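Local coordinates for protein putative isomerase YbhH (Escherichia coli, PDB 6OTV) that probably acts as an isomerase of the PrpF family, within the diaminopimelate epimerase clan, although its substrate is not established, at residues A[173-178]-A[190-195]; A[285-290]-A[319-324]. All blocks are in the same frame, centred on the assembly; numbering follows the deposited sequence.

Contact 1 of 2, residues A[173-178]-A[190-195]; sequences KVFPTD and TCIDMA. With EDO (1,2-ethanediol), chain M.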
loop_
_atom_site.group_PDB
_atom_site.type_symbol
_atom_site.label_atom_id
_atom_site.label_comp_id
_atom_site.label_asym_id
_atom_site.label_seq_id
_atom_site.Cartn_x
_atom_site.Cartn_y
_atom_site.Cartn_z
ATOM N N LYS A 173 -5.318 -5.666 -15.941
ATOM C CA LYS A 173 -4.352 -5.283 -16.958
ATOM C C LYS A 173 -4.608 -3.841 -17.370
ATOM O O LYS A 173 -5.747 -3.369 -17.360
ATOM C CB LYS A 173 -4.429 -6.196 -18.192
ATOM C CG LYS A 173 -4.035 -7.643 -17.935
ATOM C CD LYS A 173 -3.991 -8.438 -19.234
ATOM C CE LYS A 173 -3.548 -9.875 -18.998
ATOM N NZ LYS A 173 -3.410 -10.634 -20.275
ATOM N N VAL A 174 -3.528 -3.139 -17.721
ATOM C CA VAL A 174 -3.671 -1.780 -18.233
ATOM C C VAL A 174 -4.397 -1.795 -19.570
ATOM O O VAL A 174 -5.297 -0.983 -19.814
ATOM C CB VAL A 174 -2.296 -1.098 -18.340
ATOM C CG1 VAL A 174 -2.419 0.236 -19.059
ATOM C CG2 VAL A 174 -1.689 -0.910 -16.956
ATOM N N PHE A 175 -4.028 -2.725 -20.452
ATOM C CA PHE A 175 -4.700 -2.924 -21.733
ATOM C C PHE A 175 -5.355 -4.297 -21.716
ATOM O O PHE A 175 -4.714 -5.302 -22.058
ATOM C CB PHE A 175 -3.711 -2.797 -22.894
ATOM C CG PHE A 175 -3.017 -1.466 -22.943
ATOM C CD1 PHE A 175 -3.641 -0.362 -23.504
ATOM C CD2 PHE A 175 -1.744 -1.314 -22.414
ATOM C CE1 PHE A 175 -3.009 0.868 -23.539
ATOM C CE2 PHE A 175 -1.103 -0.085 -22.449
ATOM C CZ PHE A 175 -1.738 1.008 -23.013
ATOM N N PRO A 176 -6.627 -4.396 -21.317
ATOM C CA PRO A 176 -7.263 -5.720 -21.205
ATOM C C PRO A 176 -7.325 -6.485 -22.514
ATOM O O PRO A 176 -7.289 -7.721 -22.499
ATOM C CB PRO A 176 -8.668 -5.386 -20.685
ATOM C CG PRO A 176 -8.535 -4.044 -20.045
ATOM C CD PRO A 176 -7.508 -3.313 -20.851
ATOM N N THR A 177 -7.423 -5.792 -23.648
ATOM C CA THR A 177 -7.436 -6.452 -24.947
ATOM C C THR A 177 -6.047 -6.857 -25.421
ATOM O O THR A 177 -5.923 -7.396 -26.525
ATOM C CB THR A 177 -8.077 -5.542 -25.999
ATOM O OG1 THR A 177 -7.209 -4.435 -26.267
ATOM C CG2 THR A 177 -9.418 -5.020 -25.510
ATOM N N ASP A 178 -5.009 -6.599 -24.623
ATOM C CA ASP A 178 -3.615 -6.863 -24.978
ATOM C C ASP A 178 -3.174 -6.087 -26.214
ATOM O O ASP A 178 -2.179 -6.444 -26.855
ATOM C CB ASP A 178 -3.360 -8.363 -25.173
ATOM C CG ASP A 178 -3.712 -9.178 -23.944
ATOM O OD1 ASP A 178 -4.894 -9.549 -23.794
ATOM O OD2 ASP A 178 -2.807 -9.443 -23.127
ATOM N N THR A 190 -8.747 3.018 -28.232
ATOM C CA THR A 190 -7.822 2.475 -27.245
ATOM C C THR A 190 -8.598 2.044 -26.010
ATOM O O THR A 190 -9.356 2.834 -25.438
ATOM C CB THR A 190 -6.744 3.494 -26.860
ATOM O OG1 THR A 190 -5.772 3.584 -27.910
ATOM C CG2 THR A 190 -6.050 3.079 -25.569
ATOM N N CYS A 191 -8.411 0.790 -25.610
ATOM C CA CYS A 191 -9.023 0.247 -24.406
ATOM C C CYS A 191 -7.976 0.217 -23.302
ATOM O O CYS A 191 -6.965 -0.483 -23.420
ATOM C CB CYS A 191 -9.586 -1.148 -24.665
ATOM S SG CYS A 191 -10.866 -1.190 -25.941
ATOM N N ILE A 192 -8.212 0.982 -22.239
ATOM C CA ILE A 192 -7.260 1.102 -21.145
ATOM C C ILE A 192 -8.020 1.083 -19.825
ATOM O O ILE A 192 -9.146 1.582 -19.723
ATOM C CB ILE A 192 -6.392 2.375 -21.287
ATOM C CG1 ILE A 192 -5.270 2.394 -20.247
ATOM C CG2 ILE A 192 -7.247 3.625 -21.180
ATOM C CD1 ILE A 192 -4.298 3.542 -20.427
ATOM N N ASP A 193 -7.402 0.475 -18.816
ATOM C CA ASP A 193 -7.967 0.335 -17.476
ATOM C C ASP A 193 -6.995 0.997 -16.503
ATOM O O ASP A 193 -6.100 0.342 -15.962
ATOM C CB ASP A 193 -8.200 -1.141 -17.141
ATOM C CG ASP A 193 -8.984 -1.339 -15.854
ATOM O OD1 ASP A 193 -9.458 -0.343 -15.269
ATOM O OD2 ASP A 193 -9.128 -2.503 -15.429
ATOM N N MET A 194 -7.164 2.304 -16.297
ATOM C CA MET A 194 -6.354 3.087 -15.361
ATOM C C MET A 194 -7.313 3.900 -14.499
ATOM O O MET A 194 -7.881 4.892 -14.969
ATOM C CB MET A 194 -5.366 3.991 -16.094
ATOM C CG MET A 194 -4.001 3.363 -16.336
ATOM S SD MET A 194 -3.056 3.113 -14.817
ATOM C CE MET A 194 -2.827 4.800 -14.266
ATOM N N ALA A 195 -7.504 3.462 -13.251
ATOM C CA ALA A 195 -8.449 4.052 -12.302
ATOM C C ALA A 195 -9.896 3.887 -12.762
ATOM O O ALA A 195 -10.822 3.950 -11.947
ATOM C CB ALA A 195 -8.133 5.532 -12.059
HETATM C C1 EDO M . -0.375 -4.789 -19.796
HETATM O O1 EDO M . -1.719 -4.487 -20.194
HETATM C C2 EDO M . -0.063 -4.113 -18.465
HETATM O O2 EDO M . -1.002 -4.546 -17.472
#

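Contact 2 of 2, residues A[285-290]-A[319-324]; sequences ISSSCA and VHLSNE. With EDO (1,2-ethanediol), chain O.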
loop_
_atom_site.group_PDB
_atom_site.type_symbol
_atom_site.label_atom_id
_atom_site.label_comp_id
_atom_site.label_asym_id
_atom_site.label_seq_id
_atom_site.Cartn_x
_atom_site.Cartn_y
_atom_site.Cartn_z
ATOM N N ILE A 285 -7.260 8.965 -19.191
ATOM C CA ILE A 285 -6.950 9.717 -20.405
ATOM C C ILE A 285 -5.518 10.236 -20.365
ATOM O O ILE A 285 -4.776 10.129 -21.348
ATOM C CB ILE A 285 -7.956 10.863 -20.592
ATOM C CG1 ILE A 285 -9.367 10.302 -20.738
ATOM C CG2 ILE A 285 -7.582 11.703 -21.803
ATOM C CD1 ILE A 285 -10.442 11.281 -20.353
ATOM N N SER A 286 -5.111 10.816 -19.233
ATOM C CA SER A 286 -3.744 11.312 -19.119
ATOM C C SER A 286 -2.734 10.180 -19.268
ATOM O O SER A 286 -1.654 10.372 -19.840
ATOM C CB SER A 286 -3.555 12.034 -17.783
ATOM O OG SER A 286 -3.751 11.147 -16.694
ATOM N N SER A 287 -3.074 8.987 -18.766
ATOM C CA SER A 287 -2.182 7.838 -18.905
ATOM C C SER A 287 -1.990 7.459 -20.368
ATOM O O SER A 287 -0.865 7.183 -20.801
ATOM C CB SER A 287 -2.728 6.647 -18.118
ATOM O OG SER A 287 -2.764 6.928 -16.732
ATOM N N SER A 288 -3.077 7.435 -21.142
ATOM C CA SER A 288 -2.953 7.119 -22.561
ATOM C C SER A 288 -2.099 8.145 -23.291
ATOM O O SER A 288 -1.453 7.813 -24.289
ATOM C CB SER A 288 -4.333 7.025 -23.206
ATOM O OG SER A 288 -4.958 8.296 -23.259
ATOM N N CYS A 289 -2.074 9.391 -22.807
ATOM C CA CYS A 289 -1.193 10.390 -23.408
ATOM C C CYS A 289 0.275 10.047 -23.196
ATOM O O CYS A 289 1.112 10.360 -24.050
ATOM C CB CYS A 289 -1.487 11.778 -22.837
ATOM S SG CYS A 289 -3.091 12.470 -23.293
ATOM N N ALA A 290 0.608 9.415 -22.070
ATOM C CA ALA A 290 1.996 9.100 -21.762
ATOM C C ALA A 290 2.419 7.729 -22.263
ATOM O O ALA A 290 3.584 7.550 -22.632
ATOM C CB ALA A 290 2.233 9.185 -20.251
ATOM N N VAL A 319 -3.305 16.816 -14.315
ATOM C CA VAL A 319 -2.912 15.515 -13.787
ATOM C C VAL A 319 -1.400 15.409 -13.898
ATOM O O VAL A 319 -0.839 15.593 -14.984
ATOM C CB VAL A 319 -3.586 14.351 -14.535
ATOM C CG1 VAL A 319 -3.198 13.018 -13.895
ATOM C CG2 VAL A 319 -5.096 14.519 -14.556
ATOM N N HIS A 320 -0.743 15.140 -12.775
ATOM C CA HIS A 320 0.698 14.926 -12.756
ATOM C C HIS A 320 0.973 13.433 -12.867
ATOM O O HIS A 320 0.496 12.645 -12.042
ATOM C CB HIS A 320 1.328 15.496 -11.487
ATOM C CG HIS A 320 2.820 15.375 -11.453
ATOM N ND1 HIS A 320 3.472 14.394 -10.736
ATOM C CD2 HIS A 320 3.788 16.103 -12.060
ATOM C CE1 HIS A 320 4.777 14.528 -10.897
ATOM N NE2 HIS A 320 4.995 15.558 -11.695
ATOM N N LEU A 321 1.724 13.049 -13.890
ATOM C CA LEU A 321 2.124 11.667 -14.102
ATOM C C LEU A 321 3.592 11.479 -13.740
ATOM O O LEU A 321 4.388 12.422 -13.751
ATOM C CB LEU A 321 1.887 11.245 -15.554
ATOM C CG LEU A 321 0.440 10.972 -15.958
ATOM C CD1 LEU A 321 0.404 10.281 -17.306
ATOM C CD2 LEU A 321 -0.255 10.124 -14.909
ATOM N N SER A 322 3.941 10.236 -13.426
ATOM C CA SER A 322 5.271 9.884 -12.952
ATOM C C SER A 322 5.420 8.373 -13.027
ATOM O O SER A 322 4.452 7.634 -12.823
ATOM C CB SER A 322 5.494 10.380 -11.517
ATOM O OG SER A 322 6.563 9.694 -10.892
ATOM N N ASN A 323 6.636 7.919 -13.322
ATOM C CA ASN A 323 6.881 6.482 -13.423
ATOM C C ASN A 323 8.351 6.216 -13.128
ATOM O O ASN A 323 9.220 6.653 -13.888
ATOM C CB ASN A 323 6.490 5.967 -14.805
ATOM C CG ASN A 323 6.342 4.456 -14.843
ATOM O OD1 ASN A 323 6.905 3.742 -14.012
ATOM N ND2 ASN A 323 5.579 3.961 -15.813
ATOM N N GLU A 324 8.623 5.506 -12.035
ATOM C CA GLU A 324 9.979 5.086 -11.704
ATOM C C GLU A 324 10.319 3.705 -12.242
ATOM O O GLU A 324 11.468 3.272 -12.107
ATOM C CB GLU A 324 10.190 5.093 -10.186
ATOM C CG GLU A 324 10.197 6.476 -9.562
ATOM C CD GLU A 324 11.533 7.176 -9.704
ATOM O OE1 GLU A 324 12.479 6.560 -10.243
ATOM O OE2 GLU A 324 11.641 8.343 -9.268
HETATM C C1 EDO O . 6.688 4.611 -9.078
HETATM O O1 EDO O . 6.560 4.243 -10.458
HETATM C C2 EDO O . 5.966 5.926 -8.798
HETATM O O2 EDO O . 6.637 7.004 -9.460
#

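Contact 1 of 2, residues A[173-178]-A[190-195]
Val174 meets Asp193 where the irregular segment 173-178 runs past the end of strand 187-193, and one backbone hydrogen bond ties the two, from Asp193 N to Val174 O at 2.7 Å (N-H...O 155°). The same carbonyl oxygen also receives a CA-H...O contact from Ile192 CA at 3.2 Å. On the apolar side, Val174 and Ile192 lie side by side and point the same way. CG1 of each is anti to its own backbone N, which brings the two CG1 atoms to 3.8 Å. Val174 CG1 also sits over one face of the Phe175 ring, offset toward the rim. The ring turns its edge to the strand, with CD1 3.3 Å from Cys191 O. Further along, Pro176 CG rests on Asp193 CB, and Thr177 CG2 touches Cys191 CB. A type I turn, Phe175 to Asp178, is closed by Asp178 N to Phe175 O; separately, Lys173 NZ forms a salt bridge with Asp178 OD2 at 3.1 Å. A 1,2-ethanediol, probably from the crystallisation liquor, accepts from Val174 N through O2 and Phe175 N through O1. Asp193 OD2 accepts from the backbone N atoms of Lys170 and Thr171, and OD1 bonds Thr169 OG1. The two main-chain N-H groups at OD2 would be expected to favour the ionised form of this buried acid, and the bonds to 169-171 tie the loop to the strand end.

Contact 2 of 2, residues A[285-290]-A[319-324]
Leu321 meets the last turn of helix 279-290 through its CD1 methyl, which reaches Ala290 CB at 3.6 Å and lies 3.3 Å from the backbone oxygen of Ser286. CD1 thus spans two residues one turn apart on the helix, and it also comes up to Ser287 CA at 3.9 Å. A chi2 of -168° sets CD1 anti to CA, carrying that methyl out to the helix. The other branch, CD2, leans toward Ser286 OG at a looser 4.1 Å. Two residues earlier on the strand, Val319 offers CG1 to the hydroxyl of Ser286, 3.4 Å from OG; this is van der Waals packing, and the hydroxyl finds its polar partners in its own helix.

Helix and strand run in broadly the same direction, their short axes 9.4 Å apart at an angle of 44°. The arrangement is consistent with the diaminopimelate epimerase-like fold, in which a strongly curled sheet wraps a central helix. The alternation of the strand suits it: Val319 and Leu321 turn their side chains to the helix, while His320 between them points away.

Ser286 OG is held between its backbone N and carbonyl carbon (chi1 62°); its single proton is shared between, or alternates over, Ala282 O and Ile283 O, which satisfies the buried hydroxyl within the helix. Strand 306-312 adds Ile308 beside both Ser286 and Leu321, and Ala333 of strand 332-344 packs on Val319 and Leu321. Beyond the helix contact, a 1,2-ethanediol, probably from the crystallisation liquor, bridges Ser322 and Glu324: it accepts from Glu324 N at 2.9 Å through O1 and hydrogen-bonds to Ser322 OG through O2, with Thr330 O as a further partner.

Contacts 1 and 2 follow one another along the chain, yet their centres lie only 14 Å apart and they meet across helix 279-290. Met194 CE comes to 3.3 Å from Ser287 OG, and Ile192 CD1 packs 4.2 Å from Ser287 CB and 4.1 Å from Ser288 N. The helix is thus covered by 190-195 on one flank while 319-324 packs on another, and Ser287 takes part in both. Ile192 and Met194 join the two contacts, since both also pack on Val174 of 173-178. The ethanediols bound at each contact, and another about 5 Å from the Met194 side chain, may mark small pockets but do not identify a substrate site.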